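Long-range contacts in hemolysin-like protein containing CBS domains (Oenococcus oeni, PDB 3OCO), which is of unknown function but comprises the paired CBS domains of a longer membrane protein whose family may bind flavin adenine dinucleotide: residues 17-23 against 99-105; 26-32 against 128-132; 41-45 against 76-80; 53-58 against 69-73; 66-70 against 117-121. One frame throughout, in Å; residues are numbered along the deposited sequence.

Contact 1: residues 17-23 against 99-105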
# COMPACT_ATOMS: atom_id res chain seq x y z
N MSE A 17 -8.99 14.98 -11.03
CA MSE A 17 -9.50 13.93 -10.18
C MSE A 17 -10.55 14.45 -9.21
O MSE A 17 -11.41 13.69 -8.75
CB MSE A 17 -8.36 13.27 -9.41
CG MSE A 17 -8.69 11.85 -8.96
SE MSE A 17 -8.09 11.51 -7.14
CE MSE A 17 -7.51 9.69 -7.41
N ASN A 18 -10.46 15.73 -8.87
CA ASN A 18 -11.40 16.31 -7.91
C ASN A 18 -12.83 16.21 -8.42
O ASN A 18 -13.79 16.16 -7.64
CB ASN A 18 -11.04 17.77 -7.63
CG ASN A 18 -11.95 18.41 -6.60
OD1 ASN A 18 -12.72 19.33 -6.91
ND2 ASN A 18 -11.89 17.91 -5.37
N ASP A 19 -12.96 16.15 -9.74
CA ASP A 19 -14.28 16.20 -10.37
C ASP A 19 -14.75 14.84 -10.84
O ASP A 19 -15.91 14.69 -11.22
CB ASP A 19 -14.25 17.19 -11.54
CG ASP A 19 -15.53 17.99 -11.65
OD1 ASP A 19 -16.42 17.81 -10.79
OD2 ASP A 19 -15.65 18.81 -12.58
N LYS A 20 -13.86 13.85 -10.80
CA LYS A 20 -14.18 12.49 -11.24
C LYS A 20 -15.09 11.77 -10.25
O LYS A 20 -15.25 12.20 -9.11
CB LYS A 20 -12.90 11.68 -11.46
CG LYS A 20 -12.22 11.92 -12.80
CD LYS A 20 -10.73 11.60 -12.71
CE LYS A 20 -10.03 11.87 -14.04
NZ LYS A 20 -10.52 10.94 -15.10
N VAL A 21 -15.68 10.67 -10.70
CA VAL A 21 -16.51 9.86 -9.81
C VAL A 21 -15.98 8.44 -9.65
O VAL A 21 -15.06 8.00 -10.34
CB VAL A 21 -17.96 9.79 -10.29
CG1 VAL A 21 -18.57 11.17 -10.32
CG2 VAL A 21 -18.04 9.14 -11.66
N ALA A 22 -16.59 7.71 -8.72
CA ALA A 22 -16.18 6.36 -8.39
C ALA A 22 -15.91 5.46 -9.61
O ALA A 22 -14.91 4.73 -9.65
CB ALA A 22 -17.20 5.72 -7.45
N SER A 23 -16.79 5.50 -10.61
CA SER A 23 -16.67 4.62 -11.77
C SER A 23 -15.50 4.93 -12.71
O SER A 23 -15.14 4.11 -13.56
CB SER A 23 -17.99 4.57 -12.55
OG SER A 23 -18.39 5.86 -12.98
N PRO A 99 -22.01 4.59 -4.33
CA PRO A 99 -22.62 4.54 -5.66
C PRO A 99 -21.64 4.91 -6.76
O PRO A 99 -20.69 5.66 -6.49
CB PRO A 99 -23.74 5.59 -5.58
CG PRO A 99 -23.64 6.23 -4.21
CD PRO A 99 -22.32 5.85 -3.63
N GLU A 100 -21.86 4.41 -7.98
CA GLU A 100 -20.97 4.71 -9.11
C GLU A 100 -20.71 6.20 -9.31
O GLU A 100 -19.67 6.59 -9.83
CB GLU A 100 -21.55 4.15 -10.41
CG GLU A 100 -21.31 2.68 -10.61
CD GLU A 100 -22.28 2.07 -11.59
OE1 GLU A 100 -22.76 2.79 -12.50
OE2 GLU A 100 -22.59 0.88 -11.45
N ASN A 101 -21.66 7.03 -8.91
CA ASN A 101 -21.58 8.44 -9.22
C ASN A 101 -21.00 9.32 -8.11
O ASN A 101 -20.92 10.53 -8.27
CB ASN A 101 -22.94 8.99 -9.69
CG ASN A 101 -24.03 8.79 -8.66
OD1 ASN A 101 -24.08 9.51 -7.66
ND2 ASN A 101 -24.89 7.81 -8.89
N MSE A 102 -20.60 8.72 -6.99
CA MSE A 102 -20.00 9.54 -5.93
C MSE A 102 -18.70 10.17 -6.41
O MSE A 102 -17.87 9.51 -7.03
CB MSE A 102 -19.73 8.72 -4.66
CG MSE A 102 -19.93 9.51 -3.38
SE MSE A 102 -19.31 8.59 -1.78
CE MSE A 102 -20.39 9.53 -0.45
N LYS A 103 -18.54 11.46 -6.14
CA LYS A 103 -17.31 12.16 -6.49
C LYS A 103 -16.16 11.56 -5.69
O LYS A 103 -16.29 11.29 -4.50
CB LYS A 103 -17.43 13.65 -6.21
CG LYS A 103 -17.41 14.54 -7.45
CD LYS A 103 -18.66 14.36 -8.29
CE LYS A 103 -18.82 15.51 -9.30
NZ LYS A 103 -18.87 16.84 -8.60
N VAL A 104 -15.02 11.38 -6.35
CA VAL A 104 -13.88 10.72 -5.74
C VAL A 104 -13.56 11.17 -4.32
O VAL A 104 -13.48 10.34 -3.42
CB VAL A 104 -12.65 10.80 -6.66
CG1 VAL A 104 -11.44 10.26 -5.96
CG2 VAL A 104 -12.92 10.03 -7.94
N PRO A 105 -13.38 12.48 -4.09
CA PRO A 105 -13.05 12.93 -2.73
C PRO A 105 -14.11 12.52 -1.70
O PRO A 105 -13.76 12.28 -0.53
CB PRO A 105 -13.02 14.45 -2.85
CG PRO A 105 -12.73 14.70 -4.30
CD PRO A 105 -13.41 13.60 -5.05
O HOH W 1 -16.81 19.16 -8.15
O HOH W 2 -21.09 7.26 -12.48
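With chi1 at 174°, Val104 sets CG1 trans to its own nitrogen and so lays that methyl against the selenium of the selenomethionine Met17, CG1 to SE 3.8 Å, the two side chains crossing at about a right angle. The other methyl, CG2, rests on the carbonyl of Lys20. Val21, with CG1 opposite its carbonyl carbon (chi1 -61°), puts this branch 3.2 Å from Asn101 O. The backbones join in a single bridge, Val21 with Lys103. Val104 N reaches Lys20 O at 2.9 Å in a nearly straight bond, and Ala22 N gives its hydrogen to Met102 O at 2.8 Å. A third backbone bond runs from Ser23 N to Glu100 O at 3.2 Å. Here the connection out of helix 10-19 is tied to the loop that leads from strand 96-99 into helix 104-113 of the second CBS domain. That loop makes a type I turn from Pro99 to Met102, then places Lys103 at the N-cap, and Lys20 O takes up an N-H of the first helical turn. Lys103 and Asp19 run alongside each other in a weak salt bridge, NZ to OD1 3.4 Å, reinforced by a water bonded to both. Asn18 ND2 meets Pro105 CG at 3.5 Å, and Phe10 of the second subunit packs on both residues.

Contact 2: residues 26-32 against 128-132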
# COMPACT_ATOMS: atom_id res chain seq x y z
N MSE A 26 -12.20 3.17 -10.44
CA MSE A 26 -12.28 1.88 -9.77
C MSE A 26 -11.67 0.76 -10.60
O MSE A 26 -11.53 0.86 -11.83
CB MSE A 26 -13.73 1.53 -9.52
CG MSE A 26 -14.45 1.30 -10.81
SE MSE A 26 -16.37 0.89 -10.71
CE MSE A 26 -16.48 0.47 -12.63
N VAL A 27 -11.31 -0.31 -9.91
CA VAL A 27 -10.92 -1.53 -10.55
C VAL A 27 -12.25 -2.23 -10.84
O VAL A 27 -13.02 -2.50 -9.93
CB VAL A 27 -10.02 -2.36 -9.61
CG1 VAL A 27 -9.89 -3.82 -10.07
CG2 VAL A 27 -8.64 -1.71 -9.50
N ASP A 28 -12.53 -2.47 -12.11
CA ASP A 28 -13.86 -2.93 -12.48
C ASP A 28 -14.12 -4.38 -12.09
O ASP A 28 -13.17 -5.16 -11.92
CB ASP A 28 -14.11 -2.72 -13.97
CG ASP A 28 -13.56 -3.83 -14.81
OD1 ASP A 28 -12.36 -3.78 -15.14
OD2 ASP A 28 -14.33 -4.75 -15.16
N ARG A 29 -15.39 -4.74 -11.95
CA ARG A 29 -15.77 -6.05 -11.42
C ARG A 29 -15.05 -7.17 -12.13
O ARG A 29 -14.69 -8.16 -11.50
CB ARG A 29 -17.29 -6.27 -11.51
CG ARG A 29 -17.78 -7.59 -10.92
CD ARG A 29 -19.22 -7.91 -11.30
NE ARG A 29 -19.40 -7.88 -12.74
CZ ARG A 29 -19.84 -6.82 -13.41
NH1 ARG A 29 -20.15 -5.72 -12.74
NH2 ARG A 29 -19.96 -6.85 -14.73
N THR A 30 -14.83 -7.02 -13.43
CA THR A 30 -14.26 -8.11 -14.22
C THR A 30 -12.76 -8.31 -13.96
O THR A 30 -12.22 -9.38 -14.25
CB THR A 30 -14.50 -7.94 -15.73
OG1 THR A 30 -14.33 -9.20 -16.38
CG2 THR A 30 -13.54 -6.94 -16.33
N SER A 31 -12.12 -7.30 -13.39
CA SER A 31 -10.69 -7.38 -13.08
C SER A 31 -10.38 -7.73 -11.62
O SER A 31 -9.22 -7.93 -11.28
CB SER A 31 -9.99 -6.07 -13.44
OG SER A 31 -10.10 -5.82 -14.84
N MSE A 32 -11.41 -7.81 -10.77
CA MSE A 32 -11.22 -8.09 -9.34
C MSE A 32 -10.81 -9.53 -9.05
O MSE A 32 -11.27 -10.45 -9.72
CB MSE A 32 -12.51 -7.88 -8.55
CG MSE A 32 -13.08 -6.50 -8.45
SE MSE A 32 -14.56 -6.58 -7.13
CE MSE A 32 -15.57 -8.12 -7.79
N THR A 128 -22.08 -5.42 -7.87
CA THR A 128 -20.72 -4.85 -7.71
C THR A 128 -20.14 -4.33 -9.02
O THR A 128 -19.86 -5.12 -9.93
CB THR A 128 -19.74 -5.93 -7.21
OG1 THR A 128 -20.12 -6.39 -5.91
CG2 THR A 128 -18.31 -5.38 -7.17
N SER A 129 -19.96 -3.02 -9.13
CA SER A 129 -19.35 -2.40 -10.32
C SER A 129 -17.82 -2.50 -10.30
O SER A 129 -17.18 -2.65 -11.34
CB SER A 129 -19.75 -0.94 -10.42
OG SER A 129 -21.16 -0.82 -10.43
N GLY A 130 -17.25 -2.40 -9.11
CA GLY A 130 -15.82 -2.53 -8.91
C GLY A 130 -15.44 -2.02 -7.52
O GLY A 130 -16.33 -1.71 -6.71
N ILE A 131 -14.13 -1.94 -7.25
CA ILE A 131 -13.66 -1.50 -5.94
C ILE A 131 -12.63 -0.38 -6.07
O ILE A 131 -12.03 -0.18 -7.14
CB ILE A 131 -13.01 -2.65 -5.13
CG1 ILE A 131 -11.64 -3.05 -5.71
CG2 ILE A 131 -13.92 -3.85 -5.04
CD1 ILE A 131 -10.94 -4.17 -4.94
N ILE A 132 -12.42 0.33 -4.97
CA ILE A 132 -11.40 1.38 -4.90
C ILE A 132 -10.61 1.31 -3.61
O ILE A 132 -11.17 1.13 -2.53
CB ILE A 132 -12.00 2.80 -4.93
CG1 ILE A 132 -12.65 3.10 -6.28
CG2 ILE A 132 -10.91 3.81 -4.58
CD1 ILE A 132 -13.60 4.27 -6.23
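Met26 and Ser129 meet where a short antiparallel ladder, strand 27-28 on strand 128-132, adds an outer strand to the sheet of the second CBS domain. A strand from the N-terminal part of the first repeat that joins the sheet of the second is a feature of CBS pairs. Val27 and Ile131 form the hydrogen-bonded pair, with Val27 N to Ile131 O at 2.9 Å and a return bond from Ile131 N to Val27 O. The hollow beside them is Gly130: lacking a side chain, it lets the backbones close until its CA is 4.1 Å from Asp28 CA. Gly130 also belongs with Ser129 to a classic beta bulge opposite Val121. Over this low spot runs the extended side chain of Met26, a selenomethionine whose CG lies between its backbone N and carbonyl carbon (chi1 66°). Its SE passes over Gly130 N and its CE ends 3.4 Å from Ser129 O, while its CB abuts Ile132 CG1 at 3.8 Å. Another bulky group, Met32, packs on the Val27 and Ile131 face. Its SE presses on Ile131 CG2 at 3.5 Å, and the bend at its last torsion swings CE onto Thr128 CG2. Thr128 itself is held by Lys64 O through its hydroxyl, and Ser129 by Glu100. Arg29 then closes the edge: its N bonds to Ser129 O, and its NH1 reaches Thr128 O at 2.9 Å, the oxygen lying only 4° out of the guanidinium plane.

Contact 3: residues 41-45 against 76-80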
# COMPACT_ATOMS: atom_id res chain seq x y z
N ILE A 41 -7.90 -19.98 5.41
CA ILE A 41 -6.78 -19.08 5.36
C ILE A 41 -5.76 -19.64 4.41
O ILE A 41 -5.21 -18.93 3.58
CB ILE A 41 -6.16 -18.92 6.73
CG1 ILE A 41 -7.19 -18.34 7.69
CG2 ILE A 41 -4.93 -18.03 6.64
CD1 ILE A 41 -7.24 -16.85 7.70
N ALA A 42 -5.52 -20.94 4.50
CA ALA A 42 -4.55 -21.59 3.63
C ALA A 42 -4.83 -21.33 2.16
O ALA A 42 -3.91 -21.27 1.36
CB ALA A 42 -4.52 -23.09 3.89
N ASP A 43 -6.11 -21.17 1.82
CA ASP A 43 -6.51 -20.85 0.46
C ASP A 43 -6.14 -19.42 0.11
O ASP A 43 -5.57 -19.15 -0.94
CB ASP A 43 -8.03 -21.02 0.29
CG ASP A 43 -8.46 -22.47 0.25
OD1 ASP A 43 -7.85 -23.25 -0.51
OD2 ASP A 43 -9.43 -22.81 0.97
N ALA A 44 -6.53 -18.51 1.00
CA ALA A 44 -6.17 -17.12 0.86
C ALA A 44 -4.65 -16.92 0.71
O ALA A 44 -4.20 -16.16 -0.14
CB ALA A 44 -6.71 -16.33 2.05
N LEU A 45 -3.85 -17.62 1.53
CA LEU A 45 -2.40 -17.51 1.47
C LEU A 45 -1.87 -17.82 0.08
O LEU A 45 -1.11 -17.05 -0.47
CB LEU A 45 -1.73 -18.44 2.48
CG LEU A 45 -0.18 -18.39 2.36
CD1 LEU A 45 0.31 -16.97 2.62
CD2 LEU A 45 0.54 -19.39 3.28
N ILE A 76 -3.76 -12.77 6.77
CA ILE A 76 -3.58 -14.08 6.16
C ILE A 76 -2.23 -14.73 6.53
O ILE A 76 -2.20 -15.88 7.03
CB ILE A 76 -3.72 -13.99 4.61
CG1 ILE A 76 -5.10 -13.43 4.25
CG2 ILE A 76 -3.55 -15.36 3.96
CD1 ILE A 76 -5.21 -12.90 2.82
N VAL A 77 -1.11 -14.05 6.29
CA VAL A 77 0.16 -14.74 6.54
C VAL A 77 0.36 -14.99 8.02
O VAL A 77 0.90 -16.02 8.41
CB VAL A 77 1.43 -14.09 5.86
CG1 VAL A 77 1.05 -13.03 4.86
CG2 VAL A 77 2.44 -13.59 6.89
N ARG A 78 -0.08 -14.05 8.85
CA ARG A 78 -0.01 -14.24 10.29
C ARG A 78 -0.83 -15.43 10.78
O ARG A 78 -0.35 -16.25 11.55
CB ARG A 78 -0.49 -13.01 11.02
CG ARG A 78 -0.60 -13.29 12.50
CD ARG A 78 -0.83 -12.03 13.26
NE ARG A 78 -1.97 -11.32 12.69
CZ ARG A 78 -2.47 -10.20 13.17
NH1 ARG A 78 -1.93 -9.62 14.25
NH2 ARG A 78 -3.52 -9.64 12.57
N GLN A 79 -2.08 -15.52 10.34
CA GLN A 79 -2.96 -16.59 10.82
C GLN A 79 -2.58 -17.99 10.30
O GLN A 79 -2.73 -18.97 11.03
CB GLN A 79 -4.43 -16.28 10.53
CG GLN A 79 -5.37 -17.35 10.96
CD GLN A 79 -5.40 -17.53 12.46
OE1 GLN A 79 -5.13 -16.59 13.22
NE2 GLN A 79 -5.75 -18.74 12.90
N ALA A 80 -2.08 -18.06 9.07
CA ALA A 80 -1.60 -19.34 8.50
C ALA A 80 -0.56 -20.03 9.38
O ALA A 80 -0.53 -21.26 9.48
CB ALA A 80 -1.05 -19.12 7.11
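Gln79 carries a flat amide, yet it meets Ile41 through its aliphatic stem: Gln79 CG lies 3.8 Å from Ile41 CD1, and the two side chains cross at about a right angle. A bend at its second torsion (chi2 66°) turns the amide off the line of CB and CG, and NE2 makes a weak hydrogen bond to Asp83 O. The side chains that meet between the two segments do so through carbon atoms, and no hydrogen bond joins the segments. The peptide groups take part through van der Waals contact alone. Ile41 CG2 sits over the turn between Ile76 and Ala80, 3.5 Å from Ile76 O, an oxygen that already accepts the helical bond from Ala80 N. The reciprocal contact is made by Ile76. Its CG2, trans to its own nitrogen, presses on the opposite backbone at Leu45 N, 3.3 Å away, and also meets Ala44 CB at 3.8 Å and Ile41 CG2. Ala44 is small enough to let this branch in, and Ile76 CD1 touches the same methyl. Further along, Leu45 CD2 approaches Ala80 CB at 4.2 Å. The axes of the two segments pass 9.0 Å apart at 134°, closer to antiparallel than parallel but well splayed. Arg81 of the second subunit packs on Leu45 and its Leu49 on Val77, which places the outer part of this pairing at the dimer contact. Helices 41-51 and 73-83 are the two helices of the first CBS domain, packed side by side as in the beta-alpha-beta-beta-alpha fold of CBS motifs.

Contact 4: residues 53-58 against 69-73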
# COMPACT_ATOMS: atom_id res chain seq x y z
N TYR A 53 -1.80 -8.93 -4.58
CA TYR A 53 -2.64 -7.86 -4.03
C TYR A 53 -2.61 -7.95 -2.51
O TYR A 53 -2.55 -9.03 -1.95
CB TYR A 53 -4.08 -7.94 -4.54
CG TYR A 53 -4.21 -8.00 -6.04
CD1 TYR A 53 -4.07 -6.87 -6.81
CD2 TYR A 53 -4.48 -9.21 -6.69
CE1 TYR A 53 -4.19 -6.93 -8.19
CE2 TYR A 53 -4.60 -9.27 -8.07
CZ TYR A 53 -4.45 -8.13 -8.82
OH TYR A 53 -4.56 -8.19 -10.19
N SER A 54 -2.63 -6.82 -1.83
CA SER A 54 -2.55 -6.90 -0.38
C SER A 54 -3.92 -6.99 0.28
O SER A 54 -4.04 -7.35 1.45
CB SER A 54 -1.77 -5.70 0.17
OG SER A 54 -2.41 -4.50 -0.17
N ARG A 55 -4.95 -6.64 -0.48
CA ARG A 55 -6.32 -6.72 0.03
C ARG A 55 -7.26 -7.40 -0.95
O ARG A 55 -7.33 -7.03 -2.12
CB ARG A 55 -6.86 -5.34 0.35
CG ARG A 55 -6.02 -4.61 1.35
CD ARG A 55 -6.67 -3.32 1.72
NE ARG A 55 -5.90 -2.62 2.73
CZ ARG A 55 -5.15 -1.56 2.46
NH1 ARG A 55 -5.09 -1.10 1.21
NH2 ARG A 55 -4.48 -0.96 3.44
N PHE A 56 -7.98 -8.41 -0.45
CA PHE A 56 -8.94 -9.15 -1.27
C PHE A 56 -10.34 -8.97 -0.74
O PHE A 56 -10.64 -9.32 0.40
CB PHE A 56 -8.62 -10.64 -1.25
CG PHE A 56 -7.40 -11.02 -2.03
CD1 PHE A 56 -7.49 -11.26 -3.40
CD2 PHE A 56 -6.17 -11.15 -1.41
CE1 PHE A 56 -6.36 -11.61 -4.13
CE2 PHE A 56 -5.04 -11.50 -2.13
CZ PHE A 56 -5.14 -11.74 -3.50
N PRO A 57 -11.22 -8.44 -1.59
CA PRO A 57 -12.66 -8.45 -1.32
C PRO A 57 -13.11 -9.87 -1.00
O PRO A 57 -12.68 -10.84 -1.68
CB PRO A 57 -13.26 -8.03 -2.66
CG PRO A 57 -12.17 -7.27 -3.34
CD PRO A 57 -10.92 -7.96 -2.95
N VAL A 58 -13.89 -10.01 0.07
CA VAL A 58 -14.47 -11.28 0.47
C VAL A 58 -15.94 -11.37 -0.01
O VAL A 58 -16.74 -10.51 0.31
CB VAL A 58 -14.43 -11.43 2.00
CG1 VAL A 58 -15.23 -12.65 2.45
CG2 VAL A 58 -12.98 -11.50 2.50
N GLY A 69 -16.88 -7.82 2.84
CA GLY A 69 -15.74 -7.20 3.51
C GLY A 69 -14.43 -7.44 2.76
O GLY A 69 -14.46 -7.79 1.58
N TYR A 70 -13.29 -7.27 3.43
CA TYR A 70 -12.01 -7.61 2.79
C TYR A 70 -11.12 -8.40 3.69
O TYR A 70 -11.27 -8.34 4.92
CB TYR A 70 -11.27 -6.37 2.28
CG TYR A 70 -10.52 -5.60 3.34
CD1 TYR A 70 -9.13 -5.73 3.48
CD2 TYR A 70 -11.18 -4.73 4.20
CE1 TYR A 70 -8.43 -5.02 4.46
CE2 TYR A 70 -10.50 -4.02 5.17
CZ TYR A 70 -9.13 -4.16 5.30
OH TYR A 70 -8.48 -3.43 6.28
N ALA A 71 -10.21 -9.16 3.07
CA ALA A 71 -9.12 -9.84 3.79
C ALA A 71 -7.73 -9.23 3.50
O ALA A 71 -7.36 -9.00 2.34
CB ALA A 71 -9.12 -11.32 3.49
N TYR A 72 -6.99 -8.98 4.57
CA TYR A 72 -5.72 -8.27 4.53
C TYR A 72 -4.53 -9.25 4.48
O TYR A 72 -4.46 -10.16 5.30
CB TYR A 72 -5.68 -7.36 5.77
CG TYR A 72 -4.47 -6.45 5.96
CD1 TYR A 72 -3.75 -5.95 4.88
CD2 TYR A 72 -4.10 -6.05 7.23
CE1 TYR A 72 -2.64 -5.10 5.08
CE2 TYR A 72 -3.03 -5.20 7.45
CZ TYR A 72 -2.30 -4.73 6.38
OH TYR A 72 -1.23 -3.89 6.64
N ASN A 73 -3.63 -9.09 3.51
CA ASN A 73 -2.48 -10.02 3.39
C ASN A 73 -1.75 -10.30 4.71
O ASN A 73 -1.53 -11.47 5.06
CB ASN A 73 -1.50 -9.62 2.26
CG ASN A 73 -0.86 -8.21 2.43
OD1 ASN A 73 -1.07 -7.51 3.42
ND2 ASN A 73 -0.07 -7.82 1.45
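Phe56 and Ala71 supply the central hydrogen bonds of this antiparallel hairpin, Phe56 N to Ala71 O at 2.9 Å and Ala71 N to Phe56 O at 2.7 Å, both close to straight. Val58 N adds a bond to Gly69 O. At the far end Asn73 N reaches Ser54 O at 2.7 Å, one residue beyond the N-cap at Tyr72, so the start of helix 73-83 is stitched to the segment that leads into strand 55-60. Tyr72 OH hydrogen-bonds to Gln52 NE2 of the second subunit. Backbone CA-H groups support the ladder, as in the approach of Tyr70 CA to Phe56 O. Among side chains, Arg55 and Tyr70 lie side by side and point the same way. The arginine chain, extended from CG to NE, runs along the ring, with CD 3.7 Å from Tyr70 CE1. Guanidinium and ring are steeply inclined, 77° apart, and CE1 comes to the guanidinium edge, so no flat stack forms. On the other face Val58 CG2 meets Ala71 CB at 4.0 Å. Asn73 ND2 lies close over Ser54 CB, 3.0 Å away. The Phe56, Val58 and Ala71 face turns to helix 41-51, where Leu47 and Glu51 touch Phe56, and Val35 of strand 35-36 flanks Phe56 and Val58.

Contact 5: residues 66-70 against 117-121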
# COMPACT_ATOMS: atom_id res chain seq x y z
N LYS A 66 -21.92 -10.07 -4.08
CA LYS A 66 -22.12 -10.08 -2.63
C LYS A 66 -20.81 -9.91 -1.82
O LYS A 66 -20.42 -10.81 -1.04
CB LYS A 66 -22.81 -11.39 -2.23
CG LYS A 66 -24.25 -11.54 -2.72
CD LYS A 66 -24.81 -12.90 -2.33
CE LYS A 66 -26.21 -13.16 -2.90
NZ LYS A 66 -26.58 -14.62 -2.79
N ILE A 67 -20.13 -8.77 -1.99
CA ILE A 67 -18.92 -8.47 -1.20
C ILE A 67 -19.29 -8.06 0.23
O ILE A 67 -19.94 -7.04 0.43
CB ILE A 67 -18.08 -7.31 -1.79
CG1 ILE A 67 -17.66 -7.60 -3.24
CG2 ILE A 67 -16.86 -7.05 -0.91
CD1 ILE A 67 -17.29 -9.02 -3.46
N ILE A 68 -18.88 -8.84 1.22
CA ILE A 68 -19.23 -8.52 2.60
C ILE A 68 -18.09 -7.85 3.41
O ILE A 68 -18.31 -7.36 4.52
CB ILE A 68 -19.70 -9.79 3.33
CG1 ILE A 68 -18.95 -11.00 2.81
CG2 ILE A 68 -21.19 -10.02 3.09
CD1 ILE A 68 -19.08 -12.23 3.69
N GLY A 69 -16.88 -7.82 2.84
CA GLY A 69 -15.74 -7.20 3.51
C GLY A 69 -14.43 -7.44 2.76
O GLY A 69 -14.46 -7.79 1.58
N TYR A 70 -13.29 -7.27 3.43
CA TYR A 70 -12.01 -7.61 2.79
C TYR A 70 -11.12 -8.40 3.69
O TYR A 70 -11.27 -8.34 4.92
CB TYR A 70 -11.27 -6.37 2.28
CG TYR A 70 -10.52 -5.60 3.34
CD1 TYR A 70 -9.13 -5.73 3.48
CD2 TYR A 70 -11.18 -4.73 4.20
CE1 TYR A 70 -8.43 -5.02 4.46
CE2 TYR A 70 -10.50 -4.02 5.17
CZ TYR A 70 -9.13 -4.16 5.30
OH TYR A 70 -8.48 -3.43 6.28
N PRO A 117 -10.08 0.78 4.32
CA PRO A 117 -9.19 1.09 3.21
C PRO A 117 -9.79 0.60 1.89
O PRO A 117 -9.16 0.64 0.83
CB PRO A 117 -7.92 0.29 3.54
CG PRO A 117 -8.33 -0.71 4.64
CD PRO A 117 -9.82 -0.57 4.84
N MSE A 118 -11.04 0.13 1.95
CA MSE A 118 -11.68 -0.33 0.74
C MSE A 118 -13.11 0.17 0.60
O MSE A 118 -13.92 0.04 1.51
CB MSE A 118 -11.64 -1.85 0.62
CG MSE A 118 -12.36 -2.34 -0.64
SE MSE A 118 -11.95 -4.17 -1.12
CE MSE A 118 -13.29 -5.14 -0.11
N ALA A 119 -13.39 0.75 -0.55
CA ALA A 119 -14.74 1.12 -0.91
C ALA A 119 -15.20 0.18 -2.00
O ALA A 119 -14.43 -0.13 -2.92
CB ALA A 119 -14.77 2.54 -1.40
N ILE A 120 -16.44 -0.28 -1.91
CA ILE A 120 -16.99 -1.12 -2.95
C ILE A 120 -17.97 -0.28 -3.75
O ILE A 120 -18.91 0.29 -3.18
CB ILE A 120 -17.71 -2.38 -2.38
CG1 ILE A 120 -16.71 -3.38 -1.80
CG2 ILE A 120 -18.44 -3.10 -3.47
CD1 ILE A 120 -15.86 -2.85 -0.71
N VAL A 121 -17.73 -0.18 -5.06
CA VAL A 121 -18.60 0.61 -5.93
C VAL A 121 -19.80 -0.24 -6.39
O VAL A 121 -19.62 -1.27 -7.04
CB VAL A 121 -17.84 1.18 -7.15
CG1 VAL A 121 -18.70 2.19 -7.89
CG2 VAL A 121 -16.53 1.83 -6.72
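Met118 packs against Tyr70 between two backbones that run nearly antiparallel, 170° apart, without pairing as neighbouring strands. The terminal CE of Met118, a selenomethionine, comes 3.4 Å from Tyr70 CB and 3.4 Å from Gly69 O, and it also touches Ile67 CG2 at 4.1 Å. CG stands trans to the backbone N (chi1 178°), carrying the side chain toward strand 66-72, and the chain bends at its last torsion, which brings CE in between Gly69 O, Tyr70 CB and Ile67 CG2; the residue is poorly ordered, so these values are approximate. To one side of it the outer end of the tyrosine ring rests against a proline: Pro117 CG is 3.2 Å from Tyr70 OH, and Pro117 CD is 3.5 Å from Tyr70 CE2. The two side chains cross at about a right angle. To the other side, Ile67 CG2 lies against Ile120 CG1 at 3.8 Å, the branches meeting at an oblique angle. No hydrogen bond crosses, and the surfaces meet through van der Waals contact. Around this first shell, Arg55 packs on Pro117, Pro57 and Ile131 bound Met118, and Thr128 lies beside Ile67. Ile95 backs Met118 and Ile120, while backbone bonds join Met118 to Val96 and Tyr70 to Arg93. Strand 66-72 belongs to the sheet of the first CBS domain and strand 119-122 to that of the second. Their face-to-face packing, sheet on sheet, is the centre of the tandem CBS pair, or Bateman module.

The five contacts trace the CBS pair from one end to the other, with contacts 1 and 3 on opposite sides of the chain's centre, 33 Å apart between centres. Contact 5 joins the two sheets and lies close to contact 4, with which it shares Gly69 and Tyr70; their centres are 9 Å apart. Contact 2 adjoins contact 5 through neighbouring strands, Ser129 N lying 2.7 Å from Val121 O. Glu100 and Ser129 connect contact 1 to contact 2, and Ile76 CD1 meets Ala71 CB at 4.3 Å between contacts 3 and 4. Contacts 1, 3 and 4 also reach the second subunit, whereas contacts 2 and 5 are internal to the chain.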